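Local coordinates for arabinofuranosidase (Bifidobacterium longum, PDB 2Y2W), which hydrolyses terminal non-reducing alpha-L-arabinofuranosyl bonds in arabinan and arabinoxylan during breakdown of the plant cell wall, at residues Asp98-Leu103 against Ala408-Val413; Ala240-Glu245 against Asn277-Ser282. All coordinates share one frame; numbering follows the deposited sequence.

Contact 1: Asp98-Leu103 against Ala408-Val413; sequences DLVKEL and AQLVNV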
# COMPACT_ATOMS: atom_id res chain seq x y z
N ASP D 98 -19.93 -34.67 -15.12
CA ASP D 98 -21.26 -35.29 -15.19
C ASP D 98 -22.04 -35.08 -13.89
O ASP D 98 -23.24 -34.80 -13.94
CB ASP D 98 -21.15 -36.78 -15.52
CG ASP D 98 -20.75 -37.05 -16.96
OD1 ASP D 98 -20.90 -36.15 -17.82
OD2 ASP D 98 -20.27 -38.17 -17.24
N LEU D 99 -21.36 -35.22 -12.76
CA LEU D 99 -21.99 -35.01 -11.45
C LEU D 99 -22.24 -33.54 -11.12
O LEU D 99 -23.11 -33.23 -10.31
CB LEU D 99 -21.17 -35.68 -10.33
CG LEU D 99 -21.14 -37.21 -10.29
CD1 LEU D 99 -20.27 -37.69 -9.15
CD2 LEU D 99 -22.53 -37.81 -10.17
N VAL D 100 -21.48 -32.64 -11.74
CA VAL D 100 -21.70 -31.20 -11.58
C VAL D 100 -23.00 -30.81 -12.29
O VAL D 100 -23.80 -30.04 -11.74
CB VAL D 100 -20.50 -30.36 -12.10
CG1 VAL D 100 -20.85 -28.87 -12.15
CG2 VAL D 100 -19.27 -30.58 -11.23
N LYS D 101 -23.18 -31.34 -13.49
CA LYS D 101 -24.42 -31.17 -14.25
C LYS D 101 -25.61 -31.72 -13.46
O LYS D 101 -26.62 -31.05 -13.30
CB LYS D 101 -24.31 -31.87 -15.62
CG LYS D 101 -25.56 -31.80 -16.50
CD LYS D 101 -25.71 -30.44 -17.18
CE LYS D 101 -26.91 -30.41 -18.12
NZ LYS D 101 -28.21 -30.27 -17.38
N GLU D 102 -25.45 -32.95 -12.95
CA GLU D 102 -26.48 -33.60 -12.14
C GLU D 102 -26.79 -32.84 -10.85
O GLU D 102 -27.91 -32.88 -10.35
CB GLU D 102 -26.06 -35.04 -11.81
CG GLU D 102 -27.20 -35.92 -11.31
CD GLU D 102 -26.75 -37.32 -10.94
OE1 GLU D 102 -26.03 -37.97 -11.74
OE2 GLU D 102 -27.13 -37.78 -9.84
N LEU D 103 -25.78 -32.13 -10.33
CA LEU D 103 -25.95 -31.35 -9.12
C LEU D 103 -26.71 -30.04 -9.36
O LEU D 103 -27.35 -29.52 -8.45
CB LEU D 103 -24.58 -31.07 -8.47
CG LEU D 103 -24.51 -30.48 -7.06
CD1 LEU D 103 -25.24 -31.34 -6.04
CD2 LEU D 103 -23.06 -30.29 -6.66
N ALA D 408 -19.64 -24.36 -0.43
CA ALA D 408 -18.22 -24.69 -0.37
C ALA D 408 -18.01 -26.12 0.15
O ALA D 408 -18.49 -26.45 1.23
CB ALA D 408 -17.48 -23.69 0.52
N GLN D 409 -17.33 -26.97 -0.62
CA GLN D 409 -16.84 -26.67 -1.97
C GLN D 409 -17.35 -27.72 -2.96
O GLN D 409 -18.13 -28.60 -2.59
CB GLN D 409 -15.31 -26.55 -1.99
CG GLN D 409 -14.80 -25.20 -1.47
CD GLN D 409 -13.28 -25.10 -1.45
OE1 GLN D 409 -12.59 -25.71 -2.26
NE2 GLN D 409 -12.77 -24.31 -0.52
N LEU D 410 -16.90 -27.65 -4.22
CA LEU D 410 -17.48 -28.48 -5.28
C LEU D 410 -17.03 -29.94 -5.28
O LEU D 410 -17.86 -30.85 -5.38
CB LEU D 410 -17.26 -27.84 -6.66
CG LEU D 410 -18.03 -28.45 -7.83
CD1 LEU D 410 -19.54 -28.36 -7.64
CD2 LEU D 410 -17.62 -27.79 -9.14
N VAL D 411 -15.72 -30.18 -5.18
CA VAL D 411 -15.17 -31.53 -5.27
C VAL D 411 -14.13 -31.82 -4.19
O VAL D 411 -13.24 -31.00 -3.95
CB VAL D 411 -14.57 -31.82 -6.68
CG1 VAL D 411 -14.22 -33.30 -6.83
CG2 VAL D 411 -15.53 -31.40 -7.77
N ASN D 412 -14.26 -32.98 -3.54
CA ASN D 412 -13.31 -33.49 -2.53
C ASN D 412 -13.24 -32.71 -1.22
O ASN D 412 -13.32 -33.30 -0.14
CB ASN D 412 -11.91 -33.69 -3.12
CG ASN D 412 -11.82 -34.90 -4.04
OD1 ASN D 412 -12.62 -35.83 -3.94
ND2 ASN D 412 -10.83 -34.90 -4.92
N VAL D 413 -13.08 -31.40 -1.33
CA VAL D 413 -12.98 -30.51 -0.18
C VAL D 413 -14.38 -30.13 0.26
O VAL D 413 -15.12 -29.49 -0.49
CB VAL D 413 -12.16 -29.24 -0.54
CG1 VAL D 413 -12.10 -28.28 0.64
CG2 VAL D 413 -10.76 -29.61 -1.00
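Leu103, which packs against Leu410, is held by its backbone: its N bonds to Leu99 O at 2.9 Å and, weakly, to Val100 O at 3.2 Å. These bonds secure the last turn of helix 94-103 and fix the starting point of a side chain directed toward 408-413. The contact is purely aliphatic and mostly methyl on methyl, and Leu410 supplies the fork. Its CD2 meets Val100 CG2 at 3.9 Å, the two side chains crossing at about a right angle, while its CD1 reaches Leu103 CD2 at 4.1 Å as these two run past each other in opposite directions. Leucine suits the place because one branched end serves two helix residues; with CG anti to its own backbone N (chi1 -169°), that end comes nearer the helix than the base of the side chain does. Beta-branched Val100 holds CG2 close to the helix backbone, where it meets the end of Leu410. Ile417 covers Val100, and Phe434 of helix 431-440 touches Leu103. Directly before Leu410, after a cis peptide, comes Gln409, which by similarity binds arabinofuranose and recognises substrate. With all three touching residues buried and apolar, the contact relies on dispersion and exclusion of water, with no polar pair to set its orientation.

Contact 2: Ala240-Glu245 against Asn277-Ser282; sequences AMKLAE and NLDFVS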
# COMPACT_ATOMS: atom_id res chain seq x y z
N ALA D 240 -12.94 1.73 -9.95
CA ALA D 240 -12.08 1.59 -11.12
C ALA D 240 -12.54 0.47 -12.05
O ALA D 240 -12.53 0.64 -13.27
CB ALA D 240 -10.63 1.37 -10.69
N MET D 241 -12.95 -0.65 -11.48
CA MET D 241 -13.46 -1.76 -12.28
C MET D 241 -14.77 -1.41 -12.99
O MET D 241 -14.89 -1.65 -14.20
CB MET D 241 -13.58 -3.04 -11.46
CG MET D 241 -12.24 -3.72 -11.24
SD MET D 241 -12.34 -5.17 -10.18
CE MET D 241 -13.23 -6.31 -11.23
N LYS D 242 -15.72 -0.82 -12.26
CA LYS D 242 -16.98 -0.37 -12.87
C LYS D 242 -16.79 0.76 -13.87
O LYS D 242 -17.61 0.95 -14.77
CB LYS D 242 -18.04 0.00 -11.83
CG LYS D 242 -19.00 -1.14 -11.49
CD LYS D 242 -20.18 -0.68 -10.64
CE LYS D 242 -21.28 -0.03 -11.48
NZ LYS D 242 -22.34 0.59 -10.62
N LEU D 243 -15.70 1.52 -13.72
CA LEU D 243 -15.33 2.55 -14.68
C LEU D 243 -14.86 1.93 -16.00
O LEU D 243 -15.09 2.49 -17.07
CB LEU D 243 -14.25 3.47 -14.10
CG LEU D 243 -13.77 4.68 -14.91
CD1 LEU D 243 -14.92 5.55 -15.42
CD2 LEU D 243 -12.81 5.51 -14.08
N ALA D 244 -14.20 0.78 -15.91
CA ALA D 244 -13.78 0.03 -17.09
C ALA D 244 -14.95 -0.71 -17.70
O ALA D 244 -15.07 -0.79 -18.92
CB ALA D 244 -12.65 -0.93 -16.75
N GLU D 245 -15.82 -1.26 -16.86
CA GLU D 245 -17.01 -1.97 -17.31
C GLU D 245 -18.21 -1.70 -16.41
O GLU D 245 -18.25 -2.12 -15.25
CB GLU D 245 -16.76 -3.48 -17.38
CG GLU D 245 -16.19 -3.96 -18.70
CD GLU D 245 -16.21 -5.48 -18.82
OE1 GLU D 245 -17.21 -6.11 -18.42
OE2 GLU D 245 -15.22 -6.04 -19.33
N ASN D 277 -20.49 1.78 -6.10
CA ASN D 277 -19.93 0.84 -7.08
C ASN D 277 -20.01 -0.63 -6.66
O ASN D 277 -19.42 -1.50 -7.30
CB ASN D 277 -18.49 1.23 -7.42
CG ASN D 277 -18.38 2.64 -7.94
OD1 ASN D 277 -17.76 3.50 -7.30
ND2 ASN D 277 -18.99 2.91 -9.08
N LEU D 278 -20.75 -0.89 -5.59
CA LEU D 278 -20.95 -2.25 -5.11
C LEU D 278 -22.35 -2.75 -5.45
O LEU D 278 -23.29 -1.97 -5.59
CB LEU D 278 -20.71 -2.35 -3.60
CG LEU D 278 -19.26 -2.26 -3.10
CD1 LEU D 278 -19.25 -2.23 -1.59
CD2 LEU D 278 -18.41 -3.41 -3.63
N ASP D 279 -22.46 -4.07 -5.58
CA ASP D 279 -23.71 -4.71 -5.94
C ASP D 279 -24.07 -5.79 -4.93
O ASP D 279 -25.25 -6.07 -4.70
CB ASP D 279 -23.60 -5.29 -7.35
CG ASP D 279 -23.27 -4.24 -8.39
OD1 ASP D 279 -24.19 -3.51 -8.82
OD2 ASP D 279 -22.08 -4.14 -8.78
N PHE D 280 -23.05 -6.38 -4.32
CA PHE D 280 -23.23 -7.46 -3.35
C PHE D 280 -22.39 -7.25 -2.10
O PHE D 280 -21.40 -6.52 -2.12
CB PHE D 280 -22.84 -8.80 -3.97
CG PHE D 280 -23.83 -9.33 -4.97
CD1 PHE D 280 -24.89 -10.14 -4.56
CD2 PHE D 280 -23.69 -9.04 -6.32
CE1 PHE D 280 -25.80 -10.65 -5.48
CE2 PHE D 280 -24.60 -9.54 -7.25
CZ PHE D 280 -25.66 -10.35 -6.83
N VAL D 281 -22.82 -7.89 -1.02
CA VAL D 281 -22.01 -8.05 0.18
C VAL D 281 -21.98 -9.54 0.50
O VAL D 281 -23.01 -10.22 0.43
CB VAL D 281 -22.53 -7.18 1.36
CG1 VAL D 281 -24.00 -7.49 1.69
CG2 VAL D 281 -21.64 -7.33 2.59
N SER D 282 -20.80 -10.06 0.83
CA SER D 282 -20.61 -11.50 1.01
C SER D 282 -20.91 -11.95 2.44
O SER D 282 -20.57 -11.25 3.39
CB SER D 282 -19.19 -11.92 0.62
OG SER D 282 -18.27 -11.62 1.65
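Ala240 and Met241 lead along helix 227-244 to Lys242, the residue that meets Asn277 and Asp279. Ala240 and Met241 are buried: Ala240, pointing away from 277-282 and small enough for close packing, lies against Leu174 and against Leu137 of the second subunit, whereas the longer Met241 reaches Leu181 and Leu250. Lys242 turns toward 277-282 and carries the contact with its methylene chain. Its CD rests on the backbone of Asn277, 3.5 Å from Asn277 O and 3.9 Å from Asn277 CA. Nearer its root, Lys242 CB lies 4.1 Å from Asn277 ND2, so the amide sits alongside the base of the lysine. Lys242 CD also comes within 4.4 Å of Asp279 OD2, at the loose limit of contact. The ammonium group stops short of a salt bridge, Lys242 NZ being 4.8 Å from Asp279 OD1, and any attraction is probably a longer-range one; Asp279 OD2 already accepts a hydrogen bond from Leu250 N. Lysine fits such a border position, since its aliphatic part can cover a neighbouring backbone while the charge stays near the surface. Further on, Leu243 packs on Trp220 of the second subunit. The helix closes with Ala244 N bonded to Ala240 O at 3.1 Å and Glu245 N to Met241 O at 2.8 Å, and Glu245 is the first residue to leave helical geometry. Here the C-terminal end of a barrel helix lies beside the loop entering strand 280-287, as expected at the N-terminal end of the strands in a (beta/alpha)8 barrel.

How the contacts relate
From the N terminus, the chain runs through barrel strand 65-67 into helix 94-103, which supplies the first half of contact 1. Three barrel strands later comes helix 227-244, whose end opens contact 2; after strand 249-252 and helix 265-274, contact 2 closes a loop of 31 residues at the entry to strand 280-287. Only beyond the last barrel strand, 402-408, does contact 1 close, spanning 304 residues and enclosing contact 2 completely. The long closure joins helix 94-103 to the loop carrying a residue that by similarity binds substrate; the short one ties helix 227-244 to the entry of strand 280-287, at the other end of the barrel. Their centres are 28 Å apart, and they do not touch.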